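Local coordinates for protein SmhA (Serratia marcescens, PDB 7A27) that is a component of the tripartite alpha-pore forming toxin Smh, crystallised here in its soluble form, which probably perforates target-cell membranes, and binds calcium, at residues E171-I176 against A258-A263; I201-P206 against Y231-I236. All coordinates share one frame; numbering follows the deposited sequence.

Contact 1. Residues E171-I176 against A258-A263; sequences ELNEAI and AKLAVA
Two helical segments, 171-176 and 258-263, run antiparallel at 157° with their axes 10.1 Å apart, and their backbones come nearest at Leu172 and Leu260. No hydrogen bond crosses between them; the contact is van der Waals packing, mostly by leucine and isoleucine side chains.

Leu172 does most of the reaching. Its CG lies anti to the carbonyl carbon and beside its own backbone N (chi1 -75°), which sends both methyls across to the other helix. Leu172 CD1 rests on the backbone between Lys259 and Leu260, 3.9 Å from Lys259 C. Leu172 CD2 sits 4.0 Å from Lys259 CB. The two side chains cross at about a right angle. Past CB the lysine chain is bent three times and its end leads away from segment 171-176, so only its root packs here. Leu172 CD1 also meets the methyl of Ala263, with CB at 4.2 Å.

Leu260 answers from the other helix with CG anti to the backbone N (chi1 -177°). One branch, Leu260 CD2, touches Ile176 CD1 at 3.7 Å, the two side chains crossing at about a right angle. The other, Leu260 CD1, lies 4.2 Å from Leu172 CB. The Asn173 side chain also crosses that of Leu260, with OD1 packed against both Leu260 methyls. Ile176 continues onto Leu253 and Asn256, and Ala263 onto Thr168 and Ile169, so the seam runs on both ways. Such antiparallel packing of long helices is typical of the elongated helical bundle of ClyA-like alpha-pore forming toxins, to which this protein probably belongs.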
loop_
_atom_site.group_PDB
_atom_site.type_symbol
_atom_site.label_atom_id
_atom_site.label_comp_id
_atom_site.label_asym_id
_atom_site.label_seq_id
_atom_site.Cartn_x
_atom_site.Cartn_y
_atom_site.Cartn_z
ATOM N N GLU A 171 -14.567 -12.796 -14.776
ATOM C CA GLU A 171 -13.272 -13.279 -15.325
ATOM C C GLU A 171 -12.449 -12.089 -15.811
ATOM O O GLU A 171 -11.252 -12.075 -15.532
ATOM C CB GLU A 171 -13.486 -14.343 -16.408
ATOM C CG GLU A 171 -13.766 -15.715 -15.806
ATOM C CD GLU A 171 -14.015 -16.873 -16.760
ATOM O OE1 GLU A 171 -14.577 -16.622 -17.888
ATOM O OE2 GLU A 171 -13.634 -18.034 -16.369
ATOM N N LEU A 172 -13.060 -11.125 -16.496
ATOM C CA LEU A 172 -12.358 -9.921 -17.016
ATOM C C LEU A 172 -11.857 -9.043 -15.861
ATOM O O LEU A 172 -10.706 -8.601 -15.945
ATOM C CB LEU A 172 -13.291 -9.161 -17.962
ATOM C CG LEU A 172 -13.452 -9.820 -19.331
ATOM C CD1 LEU A 172 -14.642 -9.256 -20.104
ATOM C CD2 LEU A 172 -12.161 -9.664 -20.137
ATOM N N ASN A 173 -12.670 -8.783 -14.831
ATOM C CA ASN A 173 -12.251 -7.984 -13.647
ATOM C C ASN A 173 -11.024 -8.656 -13.005
ATOM O O ASN A 173 -10.107 -7.933 -12.599
ATOM C CB ASN A 173 -13.385 -7.797 -12.637
ATOM C CG ASN A 173 -14.497 -6.873 -13.091
ATOM O OD1 ASN A 173 -14.266 -5.808 -13.666
ATOM N ND2 ASN A 173 -15.722 -7.257 -12.779
ATOM N N GLU A 174 -11.006 -9.989 -12.929
ATOM C CA GLU A 174 -9.885 -10.767 -12.347
ATOM C C GLU A 174 -8.627 -10.571 -13.208
ATOM O O GLU A 174 -7.547 -10.441 -12.617
ATOM C CB GLU A 174 -10.261 -12.240 -12.175
ATOM C CG GLU A 174 -10.441 -12.665 -10.722
ATOM C CD GLU A 174 -10.497 -14.178 -10.466
ATOM O OE1 GLU A 174 -11.081 -14.929 -11.326
ATOM O OE2 GLU A 174 -9.952 -14.630 -9.397
ATOM N N ALA A 175 -8.763 -10.515 -14.541
ATOM C CA ALA A 175 -7.643 -10.349 -15.496
ATOM C C ALA A 175 -7.072 -8.935 -15.389
ATOM O O ALA A 175 -5.838 -8.786 -15.379
ATOM C CB ALA A 175 -8.117 -10.596 -16.900
ATOM N N ILE A 176 -7.951 -7.935 -15.361
ATOM C CA ILE A 176 -7.619 -6.482 -15.299
ATOM C C ILE A 176 -6.807 -6.199 -14.029
ATOM O O ILE A 176 -5.877 -5.365 -14.085
ATOM C CB ILE A 176 -8.926 -5.671 -15.328
ATOM C CG1 ILE A 176 -9.578 -5.717 -16.711
ATOM C CG2 ILE A 176 -8.691 -4.246 -14.853
ATOM C CD1 ILE A 176 -10.997 -5.177 -16.724
ATOM N N ALA A 258 -11.688 -2.991 -23.397
ATOM C CA ALA A 258 -12.543 -3.061 -24.602
ATOM C C ALA A 258 -13.604 -4.155 -24.406
ATOM O O ALA A 258 -14.806 -3.859 -24.612
ATOM C CB ALA A 258 -11.715 -3.307 -25.843
ATOM N N LYS A 259 -13.176 -5.358 -24.006
ATOM C CA LYS A 259 -14.057 -6.537 -23.794
ATOM C C LYS A 259 -14.994 -6.297 -22.606
ATOM O O LYS A 259 -16.159 -6.751 -22.673
ATOM C CB LYS A 259 -13.245 -7.822 -23.572
ATOM C CG LYS A 259 -12.433 -8.277 -24.781
ATOM C CD LYS A 259 -12.329 -9.798 -24.974
ATOM C CE LYS A 259 -11.148 -10.443 -24.284
ATOM N NZ LYS A 259 -9.886 -10.119 -24.981
ATOM N N LEU A 260 -14.510 -5.624 -21.559
ATOM C CA LEU A 260 -15.311 -5.335 -20.344
ATOM C C LEU A 260 -16.509 -4.464 -20.744
ATOM O O LEU A 260 -17.638 -4.753 -20.275
ATOM C CB LEU A 260 -14.444 -4.639 -19.292
ATOM C CG LEU A 260 -15.161 -4.358 -17.970
ATOM C CD1 LEU A 260 -15.619 -5.668 -17.363
ATOM C CD2 LEU A 260 -14.307 -3.569 -16.986
ATOM N N ALA A 261 -16.274 -3.448 -21.579
ATOM C CA ALA A 261 -17.313 -2.508 -22.051
ATOM C C ALA A 261 -18.444 -3.298 -22.716
ATOM O O ALA A 261 -19.606 -3.114 -22.331
ATOM C CB ALA A 261 -16.704 -1.503 -22.992
ATOM N N VAL A 262 -18.071 -4.167 -23.653
ATOM C CA VAL A 262 -18.982 -5.037 -24.457
ATOM C C VAL A 262 -19.800 -5.932 -23.516
ATOM O O VAL A 262 -21.038 -6.027 -23.710
ATOM C CB VAL A 262 -18.172 -5.867 -25.480
ATOM C CG1 VAL A 262 -18.979 -7.000 -26.101
ATOM C CG2 VAL A 262 -17.565 -4.990 -26.565
ATOM N N ALA A 263 -19.139 -6.541 -22.528
ATOM C CA ALA A 263 -19.737 -7.527 -21.599
ATOM C C ALA A 263 -20.801 -6.872 -20.709
ATOM O O ALA A 263 -21.808 -7.571 -20.436
ATOM C CB ALA A 263 -18.667 -8.203 -20.780
#

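Contact 2. Residues I201-P206 against Y231-I236; sequences IVAAVP and YMISGI
The two strands form a small antiparallel beta hairpin in a largely helical protein, consistent with the beta-tongue of ClyA-like toxins. Four backbone hydrogen bonds join segments 201-206 and 231-236, and Gly235 bonds further to Ser200. Val205 and Tyr231 form a hydrogen-bonded pair: Val205 N gives to Tyr231 O at 3.1 Å, and Tyr231 N returns to Val205 O at 3.2 Å. Ile233 N gives to Ala203 O, coming from above the carbonyl plane. The straightest bond is Val202 N to Ile233 O at 2.9 Å, with 167° at the hydrogen and the donor nearly along the C=O axis.

A beta bulge shifts the register by one between Ile201 and Ala203. Val202 marks it, with a psi of -25° that breaks the extended course of the strand.

One face carries Ala203, Val205, Tyr231 and Ile233. Ile233 CD1 lies between Ala203 CB and Val205 CG2, at 3.9 Å from each. On the other face Ala204 CB meets Met232 SD at 3.9 Å. The methionine chain is bent at chi2 and chi3, and this brings Met232 CE to Ile201 CG2, also at 3.9 Å. Near the bulge, Val202 CG1 packs 4.0 Å from Gly235 CA, and Ile201 CD1 touches Ser234 OG.

Gln38 lies along strand 230-237 and hydrogen-bonds Met232 O and Ser234 N through its side-chain amide. The face with Ala203 and Ile233 packs on Tyr264 of helix 247-268. Beside it, Tyr231 and Ile233 reach Ser279 of helix 272-299.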
loop_
_atom_site.group_PDB
_atom_site.type_symbol
_atom_site.label_atom_id
_atom_site.label_comp_id
_atom_site.label_asym_id
_atom_site.label_seq_id
_atom_site.Cartn_x
_atom_site.Cartn_y
_atom_site.Cartn_z
ATOM N N ILE A 201 -12.895 6.768 -17.826
ATOM C CA ILE A 201 -14.118 5.932 -17.966
ATOM C C ILE A 201 -13.714 4.781 -18.904
ATOM O O ILE A 201 -13.026 5.063 -19.912
ATOM C CB ILE A 201 -15.308 6.749 -18.498
ATOM C CG1 ILE A 201 -15.552 8.033 -17.689
ATOM C CG2 ILE A 201 -16.546 5.852 -18.629
ATOM C CD1 ILE A 201 -15.740 7.820 -16.213
ATOM N N VAL A 202 -14.043 3.533 -18.557
ATOM C CA VAL A 202 -13.622 2.328 -19.336
ATOM C C VAL A 202 -14.837 1.553 -19.853
ATOM O O VAL A 202 -14.697 0.828 -20.859
ATOM C CB VAL A 202 -12.729 1.432 -18.467
ATOM C CG1 VAL A 202 -11.446 2.146 -18.078
ATOM C CG2 VAL A 202 -13.460 0.934 -17.229
ATOM N N ALA A 203 -15.976 1.701 -19.181
ATOM C CA ALA A 203 -17.236 0.993 -19.483
ATOM C C ALA A 203 -18.432 1.819 -19.022
ATOM O O ALA A 203 -18.236 2.854 -18.363
ATOM C CB ALA A 203 -17.223 -0.351 -18.803
ATOM N N ALA A 204 -19.632 1.355 -19.341
ATOM C CA ALA A 204 -20.894 2.043 -19.018
ATOM C C ALA A 204 -22.029 1.028 -18.953
ATOM O O ALA A 204 -21.927 -0.009 -19.634
ATOM C CB ALA A 204 -21.141 3.082 -20.065
ATOM N N VAL A 205 -23.054 1.333 -18.160
ATOM C CA VAL A 205 -24.247 0.468 -17.945
ATOM C C VAL A 205 -25.497 1.265 -18.292
ATOM O O VAL A 205 -25.927 2.083 -17.493
ATOM C CB VAL A 205 -24.317 -0.042 -16.492
ATOM C CG1 VAL A 205 -25.476 -1.026 -16.281
ATOM C CG2 VAL A 205 -23.005 -0.676 -16.051
ATOM N N PRO A 206 -26.090 1.091 -19.493
ATOM C CA PRO A 206 -27.395 1.688 -19.794
ATOM C C PRO A 206 -28.444 1.267 -18.748
ATOM O O PRO A 206 -28.449 0.105 -18.401
ATOM C CB PRO A 206 -27.754 1.105 -21.170
ATOM C CG PRO A 206 -26.412 0.734 -21.790
ATOM C CD PRO A 206 -25.514 0.359 -20.627
ATOM N N TYR A 231 -24.724 4.563 -15.908
ATOM C CA TYR A 231 -23.743 4.466 -14.794
ATOM C C TYR A 231 -22.341 4.332 -15.408
ATOM O O TYR A 231 -22.063 3.274 -16.020
ATOM C CB TYR A 231 -24.125 3.302 -13.870
ATOM C CG TYR A 231 -23.184 3.103 -12.714
ATOM C CD1 TYR A 231 -23.341 3.797 -11.532
ATOM C CD2 TYR A 231 -22.104 2.248 -12.815
ATOM C CE1 TYR A 231 -22.445 3.655 -10.485
ATOM C CE2 TYR A 231 -21.215 2.072 -11.766
ATOM C CZ TYR A 231 -21.368 2.797 -10.602
ATOM O OH TYR A 231 -20.492 2.630 -9.566
ATOM N N MET A 232 -21.503 5.371 -15.277
ATOM C CA MET A 232 -20.132 5.418 -15.867
ATOM C C MET A 232 -19.108 4.768 -14.934
ATOM O O MET A 232 -18.948 5.247 -13.794
ATOM C CB MET A 232 -19.707 6.856 -16.179
ATOM C CG MET A 232 -20.685 7.544 -17.116
ATOM S SD MET A 232 -20.663 6.766 -18.767
ATOM C CE MET A 232 -19.628 7.973 -19.608
ATOM N N ILE A 233 -18.395 3.758 -15.443
ATOM C CA ILE A 233 -17.405 2.936 -14.684
ATOM C C ILE A 233 -15.995 3.488 -14.891
ATOM O O ILE A 233 -15.516 3.545 -16.047
ATOM C CB ILE A 233 -17.488 1.463 -15.101
ATOM C CG1 ILE A 233 -18.902 0.914 -14.869
ATOM C CG2 ILE A 233 -16.423 0.643 -14.397
ATOM C CD1 ILE A 233 -19.184 -0.448 -15.465
ATOM N N SER A 234 -15.362 3.885 -13.789
ATOM C CA SER A 234 -13.983 4.424 -13.748
ATOM C C SER A 234 -13.029 3.246 -13.543
ATOM O O SER A 234 -13.386 2.300 -12.798
ATOM C CB SER A 234 -13.832 5.487 -12.675
ATOM O OG SER A 234 -14.776 6.550 -12.849
ATOM N N GLY A 235 -11.883 3.272 -14.215
ATOM C CA GLY A 235 -10.856 2.229 -14.087
ATOM C C GLY A 235 -9.475 2.846 -14.060
ATOM O O GLY A 235 -9.304 3.932 -14.683
ATOM N N ILE A 236 -8.536 2.197 -13.360
ATOM C CA ILE A 236 -7.103 2.620 -13.298
ATOM C C ILE A 236 -6.548 2.549 -14.721
ATOM O O ILE A 236 -7.037 1.690 -15.494
ATOM C CB ILE A 236 -6.259 1.731 -12.364
ATOM C CG1 ILE A 236 -6.798 1.684 -10.931
ATOM C CG2 ILE A 236 -4.803 2.165 -12.394
ATOM C CD1 ILE A 236 -6.802 3.006 -10.223
#

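How the contacts relate
Contact 2 is nested in the chain between the two segments of contact 1. Helix 160-188 leads into the first strand of the hairpin, and the second strand leads on to helix 247-268. The centres of the contacts are 11 Å apart. They meet directly at Ala261, which packs on the bulged strand: Ala261 CB lies 3.7 Å from Val202 O, and Ala261 CA lies 3.9 Å from Ala203 CB. Tyr264 is a second bridge, since it touches Asn173 of contact 1 and both Ala203 and Ile233 of contact 2. Helix 247-268 thus serves both interfaces. Neither contact is near the calcium-binding residue Asn359.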